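Local coordinates for uncharacterized protein (Streptococcus pneumoniae, PDB 3LFT) that binds L-tryptophan between its two lobes and probably serves as the substrate-binding protein of an ABC transporter, at residues V7-F10 with L16-I19; I69-A74 with E144-T149. All coordinates share one frame; numbering follows the deposited sequence.

Contact 1: V7-F10 with L16-I19; sequences VLQF and LDLI. With TRP (tryptophan), chain C.
A trans chi1 (-178°) followed by an extended chain carries the amide of Q9 from the end of strand 3-9 across to the first turn of helix 14-29. There L16 and D17 both carry CG beside the backbone N, a torsion that brings the D17 carboxylate back toward the strand although its CB starts away from it. The amide donates from NE2 to D17 OD1 at 3.0 Å, nearly straight at 169°. The carboxylate oxygen lies in the amide plane, yet the amide meets OD1 on its anti side and 30° out of the carboxylate plane. One water bridges the same pair by donating to Q9 OE1 and to D17 OD1, while NE2 also donates to V11 O; both ends of the amide are thus used, which fixes its flip. Glutamine suits this buried place because it offers a donor and an acceptor without a charge. Beside the polar link, L16 CB packs against Q9 NE2 at 3.6 Å. The L16 branch end turns to the ligand, CD2 lying 3.6 Å from CG of the bound tryptophan, and I19 CD1 comes equally close to CD1 of its indole. The start of the helix in this beta-alpha-beta unit of a periplasmic-binding-protein lobe thus lines part of the tryptophan pocket.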
loop_
_atom_site.group_PDB
_atom_site.type_symbol
_atom_site.label_atom_id
_atom_site.label_comp_id
_atom_site.label_asym_id
_atom_site.label_seq_id
_atom_site.Cartn_x
_atom_site.Cartn_y
_atom_site.Cartn_z
ATOM N N VAL A 7 -15.428 6.007 7.465
ATOM C CA VAL A 7 -14.281 5.312 6.846
ATOM C C VAL A 7 -14.400 5.413 5.336
ATOM O O VAL A 7 -15.438 5.052 4.765
ATOM C CB VAL A 7 -14.235 3.837 7.253
ATOM C CG1 VAL A 7 -13.104 3.087 6.541
ATOM C CG2 VAL A 7 -14.087 3.682 8.761
ATOM N N LEU A 8 -13.349 5.932 4.696
ATOM C CA LEU A 8 -13.283 5.991 3.237
ATOM C C LEU A 8 -12.173 5.059 2.788
ATOM O O LEU A 8 -10.996 5.280 3.099
ATOM C CB LEU A 8 -13.014 7.425 2.739
ATOM C CG LEU A 8 -12.896 7.585 1.216
ATOM C CD1 LEU A 8 -14.210 7.235 0.508
ATOM C CD2 LEU A 8 -12.451 9.006 0.863
ATOM N N GLN A 9 -12.560 3.992 2.086
ATOM C CA GLN A 9 -11.588 3.111 1.462
ATOM C C GLN A 9 -11.416 3.575 0.012
ATOM O O GLN A 9 -12.383 3.755 -0.711
ATOM C CB GLN A 9 -12.069 1.672 1.546
ATOM C CG GLN A 9 -11.064 0.686 0.944
ATOM C CD GLN A 9 -11.457 -0.749 1.211
ATOM O OE1 GLN A 9 -11.963 -1.092 2.282
ATOM N NE2 GLN A 9 -11.205 -1.606 0.220
ATOM N N PHE A 10 -10.167 3.765 -0.410
ATOM C CA PHE A 10 -9.941 4.397 -1.703
ATOM C C PHE A 10 -10.505 3.561 -2.851
ATOM O O PHE A 10 -11.119 4.108 -3.763
ATOM C CB PHE A 10 -8.448 4.672 -1.938
ATOM C CG PHE A 10 -8.133 5.181 -3.324
ATOM C CD1 PHE A 10 -8.805 6.287 -3.858
ATOM C CD2 PHE A 10 -7.176 4.538 -4.104
ATOM C CE1 PHE A 10 -8.517 6.739 -5.126
ATOM C CE2 PHE A 10 -6.885 4.983 -5.391
ATOM C CZ PHE A 10 -7.554 6.086 -5.904
ATOM N N LEU A 16 -6.370 -3.726 0.721
ATOM C CA LEU A 16 -7.161 -2.742 1.456
ATOM C C LEU A 16 -8.320 -3.387 2.199
ATOM O O LEU A 16 -8.648 -2.961 3.313
ATOM C CB LEU A 16 -7.648 -1.584 0.576
ATOM C CG LEU A 16 -6.581 -0.795 -0.198
ATOM C CD1 LEU A 16 -7.187 0.475 -0.774
ATOM C CD2 LEU A 16 -5.339 -0.437 0.622
ATOM N N ASP A 17 -8.945 -4.391 1.600
ATOM C CA ASP A 17 -10.008 -5.118 2.290
ATOM C C ASP A 17 -9.495 -5.756 3.584
ATOM O O ASP A 17 -10.179 -5.730 4.607
ATOM C CB ASP A 17 -10.587 -6.210 1.394
ATOM C CG ASP A 17 -11.317 -5.676 0.177
ATOM O OD1 ASP A 17 -11.811 -4.540 0.175
ATOM O OD2 ASP A 17 -11.487 -6.475 -0.765
ATOM N N LEU A 18 -8.280 -6.304 3.550
ATOM C CA LEU A 18 -7.682 -6.926 4.730
ATOM C C LEU A 18 -7.306 -5.885 5.797
ATOM O O LEU A 18 -7.505 -6.131 6.999
ATOM C CB LEU A 18 -6.490 -7.802 4.332
ATOM C CG LEU A 18 -5.838 -8.649 5.419
ATOM C CD1 LEU A 18 -6.821 -9.498 6.240
ATOM C CD2 LEU A 18 -4.790 -9.537 4.760
ATOM N N ILE A 19 -6.805 -4.727 5.371
ATOM C CA ILE A 19 -6.596 -3.622 6.297
ATOM C C ILE A 19 -7.909 -3.243 6.992
ATOM O O ILE A 19 -7.936 -3.077 8.222
ATOM C CB ILE A 19 -5.956 -2.420 5.584
ATOM C CG1 ILE A 19 -4.534 -2.802 5.155
ATOM C CG2 ILE A 19 -5.961 -1.177 6.486
ATOM C CD1 ILE A 19 -3.946 -1.796 4.192
HETATM N N TRP C . 0.203 2.233 1.370
HETATM C CA TRP C . -0.676 2.518 0.199
HETATM C C TRP C . -0.880 3.992 0.060
HETATM O O TRP C . -1.840 4.429 -0.580
HETATM C CB TRP C . -2.010 1.771 0.356
HETATM C CG TRP C . -1.806 0.278 0.415
HETATM C CD1 TRP C . -1.786 -0.536 1.547
HETATM C CD2 TRP C . -1.550 -0.604 -0.729
HETATM N NE1 TRP C . -1.548 -1.839 1.173
HETATM C CE2 TRP C . -1.385 -1.939 -0.147
HETATM C CE3 TRP C . -1.425 -0.370 -2.078
HETATM C CZ2 TRP C . -1.117 -2.994 -1.001
HETATM C CZ3 TRP C . -1.149 -1.452 -2.908
HETATM C CH2 TRP C . -1.006 -2.743 -2.360
HETATM O OXT TRP C . -0.074 4.767 0.595
HETATM O O HOH W 1 -13.234 -3.516 2.524
#

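Contact 2: I69-A74 with E144-T149. With TRP (tryptophan), chain C.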
loop_
_atom_site.group_PDB
_atom_site.type_symbol
_atom_site.label_atom_id
_atom_site.label_comp_id
_atom_site.label_asym_id
_atom_site.label_seq_id
_atom_site.Cartn_x
_atom_site.Cartn_y
_atom_site.Cartn_z
ATOM N N ILE A 69 -8.376 4.925 4.155
ATOM C CA ILE A 69 -7.583 3.737 3.795
ATOM C C ILE A 69 -6.964 3.976 2.430
ATOM O O ILE A 69 -7.683 4.078 1.431
ATOM C CB ILE A 69 -8.432 2.425 3.784
ATOM C CG1 ILE A 69 -9.244 2.289 5.079
ATOM C CG2 ILE A 69 -7.489 1.224 3.584
ATOM C CD1 ILE A 69 -10.139 1.027 5.147
ATOM N N ALA A 70 -5.629 4.097 2.447
ATOM C CA ALA A 70 -4.753 4.431 1.307
ATOM C C ALA A 70 -4.627 5.942 1.144
ATOM O O ALA A 70 -5.518 6.716 1.527
ATOM C CB ALA A 70 -5.186 3.735 -0.018
ATOM N N THR A 71 -3.504 6.352 0.584
ATOM C CA THR A 71 -3.115 7.747 0.490
ATOM C C THR A 71 -4.179 8.657 -0.164
ATOM O O THR A 71 -4.504 9.686 0.414
ATOM C CB THR A 71 -1.706 7.874 -0.166
ATOM O OG1 THR A 71 -0.734 7.351 0.735
ATOM C CG2 THR A 71 -1.342 9.320 -0.473
ATOM N N PRO A 72 -4.762 8.259 -1.311
ATOM C CA PRO A 72 -5.750 9.199 -1.884
ATOM C C PRO A 72 -6.973 9.414 -0.995
ATOM O O PRO A 72 -7.566 10.498 -1.022
ATOM C CB PRO A 72 -6.144 8.536 -3.198
ATOM C CG PRO A 72 -4.911 7.715 -3.558
ATOM C CD PRO A 72 -4.454 7.150 -2.233
ATOM N N ALA A 73 -7.366 8.404 -0.221
ATOM C CA ALA A 73 -8.497 8.566 0.686
ATOM C C ALA A 73 -8.154 9.477 1.853
ATOM O O ALA A 73 -8.923 10.367 2.188
ATOM C CB ALA A 73 -9.004 7.233 1.178
ATOM N N ALA A 74 -6.993 9.272 2.471
ATOM C CA ALA A 74 -6.575 10.142 3.558
ATOM C C ALA A 74 -6.396 11.573 3.057
ATOM O O ALA A 74 -6.773 12.497 3.758
ATOM C CB ALA A 74 -5.283 9.629 4.195
ATOM N N GLU A 144 -0.301 8.713 -7.905
ATOM C CA GLU A 144 -0.150 8.335 -6.492
ATOM C C GLU A 144 1.104 8.883 -5.843
ATOM O O GLU A 144 2.212 8.461 -6.182
ATOM C CB GLU A 144 -0.202 6.826 -6.391
ATOM C CG GLU A 144 -1.579 6.343 -6.768
ATOM C CD GLU A 144 -1.870 4.926 -6.367
ATOM O OE1 GLU A 144 -1.424 4.451 -5.300
ATOM O OE2 GLU A 144 -2.585 4.266 -7.156
ATOM N N ASP A 145 0.922 9.800 -4.894
ATOM C CA ASP A 145 2.059 10.386 -4.193
ATOM C C ASP A 145 2.875 9.307 -3.505
ATOM O O ASP A 145 4.100 9.388 -3.499
ATOM C CB ASP A 145 1.614 11.431 -3.189
ATOM C CG ASP A 145 1.079 12.694 -3.863
ATOM O OD1 ASP A 145 1.332 12.891 -5.082
ATOM O OD2 ASP A 145 0.398 13.496 -3.190
ATOM N N ASN A 146 2.213 8.283 -2.942
ATOM C CA ASN A 146 2.937 7.155 -2.331
ATOM C C ASN A 146 3.943 6.512 -3.255
ATOM O O ASN A 146 5.046 6.134 -2.825
ATOM C CB ASN A 146 1.956 6.086 -1.811
ATOM C CG ASN A 146 0.756 5.866 -2.723
ATOM O OD1 ASN A 146 -0.058 6.785 -2.920
ATOM N ND2 ASN A 146 0.645 4.668 -3.309
ATOM N N SER A 147 3.595 6.378 -4.532
ATOM C CA SER A 147 4.488 5.670 -5.443
ATOM C C SER A 147 5.665 6.514 -5.901
ATOM O O SER A 147 6.747 5.978 -6.154
ATOM C CB SER A 147 3.722 5.159 -6.648
ATOM O OG SER A 147 2.772 4.199 -6.231
ATOM N N LYS A 148 5.473 7.828 -6.006
ATOM C CA LYS A 148 6.564 8.712 -6.408
ATOM C C LYS A 148 7.786 8.516 -5.491
ATOM O O LYS A 148 8.910 8.321 -5.952
ATOM C CB LYS A 148 6.075 10.157 -6.380
ATOM N N THR A 149 7.537 8.532 -4.182
ATOM C CA THR A 149 8.565 8.372 -3.165
ATOM C C THR A 149 9.221 6.982 -3.275
ATOM O O THR A 149 10.442 6.835 -3.189
ATOM C CB THR A 149 7.896 8.540 -1.756
ATOM O OG1 THR A 149 7.320 9.853 -1.659
ATOM C CG2 THR A 149 8.918 8.303 -0.635
HETATM N N TRP C . 0.203 2.233 1.370
HETATM C CA TRP C . -0.676 2.518 0.199
HETATM C C TRP C . -0.880 3.992 0.060
HETATM O O TRP C . -1.840 4.429 -0.580
HETATM C CB TRP C . -2.010 1.771 0.356
HETATM C CG TRP C . -1.806 0.278 0.415
HETATM C CD1 TRP C . -1.786 -0.536 1.547
HETATM C CD2 TRP C . -1.550 -0.604 -0.729
HETATM N NE1 TRP C . -1.548 -1.839 1.173
HETATM C CE2 TRP C . -1.385 -1.939 -0.147
HETATM C CE3 TRP C . -1.425 -0.370 -2.078
HETATM C CZ2 TRP C . -1.117 -2.994 -1.001
HETATM C CZ3 TRP C . -1.149 -1.452 -2.908
HETATM C CH2 TRP C . -1.006 -2.743 -2.360
HETATM O OXT TRP C . -0.074 4.767 0.595
#
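At the tryptophan site of this periplasmic-binding-protein fold, the N-terminus of helix 71-80 points at the ligand carboxylate, and the first turn of helix 145-160 comes up beside it. T71 opens the first helix just after A70 at its N-cap, and it holds the carboxylate with backbone and side chain together. T71 N donates to TRP O at 2.8 Å, almost perfectly straight at 176°, and T71 OG1 donates to TRP OXT at 2.7 Å. The hydroxyl can do this because it stands beside the backbone N (chi1 -69°), so one residue serves both oxygens; CG2 is left to face the opposite helix. A70, small enough to sit against the ligand, brings its CB to 3.5 Å from TRP O.

From the other lobe comes N146, whose CG lies between its backbone N and carbonyl carbon (chi1 39°). The side chains of N146 and T71 run antiparallel alongside each other, and N146 CB touches TRP OXT at 3.4 Å. The direct meeting of the helices is of van der Waals kind: N146 OD1 rests 3.4 Å from T71 CB and has no hydrogen-bond partner. ND2, in contrast, donates to the anti lone pair of E144 OE1 at 2.9 Å and also to I194 O. This pins the amide and sets its orientation. E144, the N-cap residue, is itself held by N196 N and T197 OG1, making it a second-shell support for N146.

The partial positive charge at the start of helix 71-80 would probably help to stabilise the carboxylate. N146 adds packing against it, while N196 ND2, in the same lobe as N146, adds a hydrogen bond to the tryptophan; groups from both lobes thus meet on the ligand, consistent with a closed, ligand-bound form.

Overall arrangement
The centres of contacts 1 and 2 lie about 13 Å apart, and along the chain the first closes before the second opens. Contact 1 and segment 69-74 belong to one lobe, built round the parallel sheet in which strands 3-9 and 65-69 are neighbours. There L8 O and F10 N probably bond to I69 N and I69 O, while F10 packs on P72. Segment 144-149 follows strand 135-141 of the second parallel sheet, so contact 2 spans the cleft where contact 1 stays on one side. Both touch the bound tryptophan: contact 1 meets its indole, contact 2 its carboxylate, so helix starts contribute to both ends of the ligand, together with residues such as D115 and Q236.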